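Local atomic coordinates of ribonucleoside-diphosphate reductase subunit beta (Streptococcus sanguinis, PDB entry 4N83), a protein that probably supplies the dimanganese- or diiron-containing radical subunit of a class Ib ribonucleotide reductase, which makes deoxyribonucleotides for DNA synthesis. Residues His49-Gly61 with Gly234-Thr246. Numbering follows the deposited sequence.
Sequences HKEKDLVGKVFGG and GYTESLYDTVGWT
Leu54 meets two aromatic rings of 234-246 at once. Over one face of the Tyr240 ring its CD1 stands 4.3 Å above the plane, displaced toward the rim, while in that ring's own plane Thr236 O and Trp245 CE3 lie at the edge. The Trp245 indole has Val243 CG2 over one face, also off centre, and Leu54 CD2 approaches it obliquely, 3.8 Å from Trp245 CZ3. The Tyr235 ring carries Leu239 CG over one face, toward the rim, and its hydroxyl reaches helix 49-78, with Tyr235 OH 3.2 Å from Lys57 O.

The leucine illustrates how one branched side chain can serve several neighbours at once. With CG anti to the backbone N (chi1 178°), its two methyls divide the work: Leu54 CD1 lies 3.7 Å from Leu239 CB, and CD2 fits among Tyr240, Val243 and Trp245. One turn on, the aliphatic chain of Lys57 runs extended across Leu239, with Lys57 CD 3.6 Å from Leu239 CD2; its ammonium continues to a salt bridge with Asp53 and a cation-pi contact with Trp123. Val58 CG2 comes within 3.7 Å of Tyr240 OH, a hydroxyl hydrogen-bonded with Thr167 OG1 of helix 162-173. At the exposed end the bent chain of Lys50 lays its CE against the CB of Thr242.

The short helical segments run roughly antiparallel, at 149°, with axes 10.8 Å apart, and mostly apolar side chains and aliphatic stems meet between them. Further along, the chain passes through Gly244, at positive phi, to Trp245, the N-cap of helix 246-263. The contact thus joins helix 49-78, which further along supplies the manganese ligand Asp66, to the C-terminal part of helix 211-240, within the all-helical, ferritin-like fold of ribonucleotide reductase small subunits.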
loop_
_atom_site.group_PDB
_atom_site.type_symbol
_atom_site.label_atom_id
_atom_site.label_comp_id
_atom_site.label_asym_id
_atom_site.label_seq_id
_atom_site.Cartn_x
_atom_site.Cartn_y
_atom_site.Cartn_z
ATOM N N HIS A 49 -21.961 30.974 7.185
ATOM C CA HIS A 49 -22.030 30.336 5.867
ATOM C C HIS A 49 -20.801 30.650 5.011
ATOM O O HIS A 49 -20.433 29.865 4.139
ATOM C CB HIS A 49 -23.294 30.767 5.118
ATOM C CG HIS A 49 -24.556 30.197 5.683
ATOM N ND1 HIS A 49 -25.531 30.978 6.264
ATOM C CD2 HIS A 49 -25.002 28.922 5.757
ATOM C CE1 HIS A 49 -26.524 30.208 6.671
ATOM N NE2 HIS A 49 -26.228 28.956 6.376
ATOM N N LYS A 50 -20.179 31.800 5.262
ATOM C CA LYS A 50 -18.970 32.205 4.541
ATOM C C LYS A 50 -17.798 31.286 4.901
ATOM O O LYS A 50 -17.039 30.866 4.027
ATOM C CB LYS A 50 -18.607 33.663 4.864
ATOM C CG LYS A 50 -18.327 34.531 3.645
ATOM C CD LYS A 50 -19.620 35.027 3.012
ATOM C CE LYS A 50 -19.361 36.088 1.956
ATOM N NZ LYS A 50 -20.604 36.814 1.580
ATOM N N GLU A 51 -17.667 30.979 6.192
ATOM C CA GLU A 51 -16.573 30.144 6.692
ATOM C C GLU A 51 -16.846 28.648 6.531
ATOM O O GLU A 51 -15.932 27.887 6.214
ATOM C CB GLU A 51 -16.285 30.470 8.161
ATOM C CG GLU A 51 -15.725 31.868 8.373
ATOM C CD GLU A 51 -15.418 32.172 9.827
ATOM O OE1 GLU A 51 -16.176 31.722 10.711
ATOM O OE2 GLU A 51 -14.418 32.873 10.086
ATOM N N LYS A 52 -18.092 28.230 6.756
ATOM C CA LYS A 52 -18.478 26.817 6.602
ATOM C C LYS A 52 -18.321 26.316 5.166
ATOM O O LYS A 52 -17.871 25.191 4.944
ATOM C CB LYS A 52 -19.926 26.583 7.056
ATOM C CG LYS A 52 -20.102 26.435 8.558
ATOM C CD LYS A 52 -21.526 26.024 8.898
ATOM C CE LYS A 52 -21.707 25.804 10.389
ATOM N NZ LYS A 52 -23.119 25.482 10.731
ATOM N N ASP A 53 -18.698 27.150 4.199
ATOM C CA ASP A 53 -18.643 26.774 2.785
ATOM C C ASP A 53 -17.203 26.646 2.278
ATOM O O ASP A 53 -16.933 25.863 1.367
ATOM C CB ASP A 53 -19.417 27.786 1.929
ATOM C CG ASP A 53 -19.853 27.211 0.592
ATOM O OD1 ASP A 53 -20.675 26.269 0.586
ATOM O OD2 ASP A 53 -19.388 27.713 -0.452
ATOM N N LEU A 54 -16.287 27.412 2.868
ATOM C CA LEU A 54 -14.873 27.358 2.493
ATOM C C LEU A 54 -14.208 26.046 2.916
ATOM O O LEU A 54 -13.322 25.548 2.222
ATOM C CB LEU A 54 -14.115 28.540 3.104
ATOM C CG LEU A 54 -12.606 28.616 2.847
ATOM C CD1 LEU A 54 -12.298 28.626 1.357
ATOM C CD2 LEU A 54 -12.021 29.846 3.525
ATOM N N VAL A 55 -14.635 25.496 4.052
ATOM C CA VAL A 55 -14.031 24.283 4.612
ATOM C C VAL A 55 -14.264 23.056 3.722
ATOM O O VAL A 55 -13.333 22.288 3.465
ATOM C CB VAL A 55 -14.542 24.016 6.050
ATOM C CG1 VAL A 55 -14.126 22.636 6.541
ATOM C CG2 VAL A 55 -14.019 25.088 6.996
ATOM N N GLY A 56 -15.498 22.879 3.257
ATOM C CA GLY A 56 -15.846 21.751 2.390
ATOM C C GLY A 56 -15.174 21.806 1.027
ATOM O O GLY A 56 -14.753 20.777 0.494
ATOM N N LYS A 57 -15.076 23.009 0.466
ATOM C CA LYS A 57 -14.410 23.224 -0.821
ATOM C C LYS A 57 -12.905 22.959 -0.743
ATOM O O LYS A 57 -12.288 22.550 -1.730
ATOM C CB LYS A 57 -14.653 24.654 -1.315
ATOM C CG LYS A 57 -16.079 24.923 -1.772
ATOM C CD LYS A 57 -16.223 26.330 -2.329
ATOM C CE LYS A 57 -17.540 26.509 -3.065
ATOM N NZ LYS A 57 -17.687 27.887 -3.607
ATOM N N VAL A 58 -12.325 23.200 0.430
ATOM C CA VAL A 58 -10.897 22.986 0.659
ATOM C C VAL A 58 -10.571 21.496 0.731
ATOM O O VAL A 58 -9.753 21.003 -0.044
ATOM C CB VAL A 58 -10.424 23.709 1.943
ATOM C CG1 VAL A 58 -9.139 23.103 2.493
ATOM C CG2 VAL A 58 -10.233 25.194 1.666
ATOM N N PHE A 59 -11.209 20.788 1.662
ATOM C CA PHE A 59 -10.953 19.357 1.841
ATOM C C PHE A 59 -11.346 18.566 0.597
ATOM O O PHE A 59 -10.599 17.694 0.154
ATOM C CB PHE A 59 -11.699 18.801 3.062
ATOM C CG PHE A 59 -11.230 19.363 4.381
ATOM C CD1 PHE A 59 -9.873 19.506 4.662
ATOM C CD2 PHE A 59 -12.149 19.721 5.358
ATOM C CE1 PHE A 59 -9.450 20.015 5.879
ATOM C CE2 PHE A 59 -11.730 20.227 6.578
ATOM C CZ PHE A 59 -10.378 20.375 6.839
ATOM N N GLY A 60 -12.512 18.881 0.039
ATOM C CA GLY A 60 -12.989 18.236 -1.181
ATOM C C GLY A 60 -12.044 18.404 -2.360
ATOM O O GLY A 60 -11.884 17.489 -3.167
ATOM N N GLY A 61 -11.427 19.580 -2.463
ATOM C CA GLY A 61 -10.445 19.851 -3.512
ATOM C C GLY A 61 -9.173 19.041 -3.337
ATOM O O GLY A 61 -8.595 18.562 -4.313
ATOM N N GLY A 234 -5.337 31.539 -9.126
ATOM C CA GLY A 234 -6.727 31.562 -9.581
ATOM C C GLY A 234 -7.651 30.806 -8.641
ATOM O O GLY A 234 -8.756 31.265 -8.348
ATOM N N TYR A 235 -7.196 29.646 -8.172
ATOM C CA TYR A 235 -7.956 28.825 -7.223
ATOM C C TYR A 235 -8.005 29.466 -5.833
ATOM O O TYR A 235 -9.001 29.335 -5.120
ATOM C CB TYR A 235 -7.350 27.416 -7.137
ATOM C CG TYR A 235 -8.087 26.467 -6.212
ATOM C CD1 TYR A 235 -9.282 25.868 -6.602
ATOM C CD2 TYR A 235 -7.583 26.163 -4.950
ATOM C CE1 TYR A 235 -9.956 24.999 -5.759
ATOM C CE2 TYR A 235 -8.249 25.293 -4.101
ATOM C CZ TYR A 235 -9.435 24.714 -4.510
ATOM O OH TYR A 235 -10.100 23.850 -3.668
ATOM N N THR A 236 -6.927 30.150 -5.454
ATOM C CA THR A 236 -6.867 30.863 -4.177
ATOM C C THR A 236 -7.880 32.007 -4.157
ATOM O O THR A 236 -8.663 32.134 -3.216
ATOM C CB THR A 236 -5.454 31.426 -3.912
ATOM O OG1 THR A 236 -4.490 30.368 -3.980
ATOM C CG2 THR A 236 -5.375 32.085 -2.540
ATOM N N GLU A 237 -7.858 32.831 -5.203
ATOM C CA GLU A 237 -8.810 33.937 -5.345
ATOM C C GLU A 237 -10.250 33.443 -5.530
ATOM O O GLU A 237 -11.198 34.145 -5.175
ATOM C CB GLU A 237 -8.405 34.848 -6.511
ATOM C CG GLU A 237 -7.161 35.679 -6.229
ATOM C CD GLU A 237 -6.674 36.460 -7.436
ATOM O OE1 GLU A 237 -7.512 37.057 -8.143
ATOM O OE2 GLU A 237 -5.446 36.490 -7.667
ATOM N N SER A 238 -10.405 32.238 -6.075
ATOM C CA SER A 238 -11.723 31.616 -6.234
ATOM C C SER A 238 -12.368 31.226 -4.898
ATOM O O SER A 238 -13.589 31.082 -4.821
ATOM C CB SER A 238 -11.623 30.381 -7.139
ATOM O OG SER A 238 -12.872 29.720 -7.254
ATOM N N LEU A 239 -11.551 31.052 -3.859
ATOM C CA LEU A 239 -12.035 30.643 -2.538
ATOM C C LEU A 239 -11.930 31.747 -1.483
ATOM O O LEU A 239 -12.916 32.075 -0.823
ATOM C CB LEU A 239 -11.254 29.420 -2.050
ATOM C CG LEU A 239 -11.452 28.097 -2.794
ATOM C CD1 LEU A 239 -10.588 27.016 -2.158
ATOM C CD2 LEU A 239 -12.916 27.682 -2.804
ATOM N N TYR A 240 -10.735 32.316 -1.337
ATOM C CA TYR A 240 -10.389 33.130 -0.160
ATOM C C TYR A 240 -10.698 34.636 -0.248
ATOM O O TYR A 240 -10.375 35.379 0.680
ATOM C CB TYR A 240 -8.900 32.939 0.171
ATOM C CG TYR A 240 -8.546 31.544 0.646
ATOM C CD1 TYR A 240 -8.086 30.575 -0.243
ATOM C CD2 TYR A 240 -8.666 31.197 1.989
ATOM C CE1 TYR A 240 -7.759 29.301 0.192
ATOM C CE2 TYR A 240 -8.342 29.923 2.434
ATOM C CZ TYR A 240 -7.888 28.980 1.532
ATOM O OH TYR A 240 -7.565 27.716 1.969
ATOM N N ASP A 241 -11.317 35.089 -1.338
ATOM C CA ASP A 241 -11.594 36.524 -1.513
ATOM C C ASP A 241 -12.711 37.047 -0.605
ATOM O O ASP A 241 -12.636 38.180 -0.126
ATOM C CB ASP A 241 -11.904 36.861 -2.981
ATOM C CG ASP A 241 -10.674 37.326 -3.752
ATOM O OD1 ASP A 241 -9.862 38.095 -3.193
ATOM O OD2 ASP A 241 -10.525 36.935 -4.928
ATOM N N THR A 242 -13.736 36.229 -0.372
ATOM C CA THR A 242 -14.861 36.626 0.479
ATOM C C THR A 242 -14.456 36.710 1.952
ATOM O O THR A 242 -14.681 37.731 2.606
ATOM C CB THR A 242 -16.051 35.660 0.335
ATOM O OG1 THR A 242 -15.602 34.309 0.492
ATOM C CG2 THR A 242 -16.708 35.823 -1.029
ATOM N N VAL A 243 -13.864 35.633 2.466
ATOM C CA VAL A 243 -13.349 35.614 3.843
ATOM C C VAL A 243 -12.151 36.555 4.022
ATOM O O VAL A 243 -11.913 37.061 5.120
ATOM C CB VAL A 243 -12.977 34.186 4.317
ATOM C CG1 VAL A 243 -14.233 33.345 4.493
ATOM C CG2 VAL A 243 -12.003 33.506 3.360
ATOM N N GLY A 244 -11.400 36.772 2.943
ATOM C CA GLY A 244 -10.347 37.785 2.909
ATOM C C GLY A 244 -8.996 37.342 3.443
ATOM O O GLY A 244 -8.342 38.095 4.167
ATOM N N TRP A 245 -8.576 36.129 3.087
ATOM C CA TRP A 245 -7.228 35.641 3.412
ATOM C C TRP A 245 -6.425 35.349 2.138
ATOM O O TRP A 245 -5.463 34.581 2.173
ATOM C CB TRP A 245 -7.288 34.368 4.270
ATOM C CG TRP A 245 -8.250 34.411 5.425
ATOM C CD1 TRP A 245 -8.569 35.492 6.195
ATOM C CD2 TRP A 245 -8.993 33.306 5.959
ATOM N NE1 TRP A 245 -9.479 35.134 7.162
ATOM C CE2 TRP A 245 -9.754 33.798 7.042
ATOM C CE3 TRP A 245 -9.094 31.949 5.624
ATOM C CZ2 TRP A 245 -10.607 32.981 7.792
ATOM C CZ3 TRP A 245 -9.942 31.137 6.370
ATOM C CH2 TRP A 245 -10.686 31.658 7.442
ATOM N N THR A 246 -6.813 35.972 1.024
ATOM C CA THR A 246 -6.222 35.681 -0.287
ATOM C C THR A 246 -4.713 35.922 -0.327
ATOM O O THR A 246 -3.961 35.079 -0.813
ATOM C CB THR A 246 -6.884 36.527 -1.394
ATOM O OG1 THR A 246 -8.297 36.297 -1.395
ATOM C CG2 THR A 246 -6.320 36.180 -2.765
#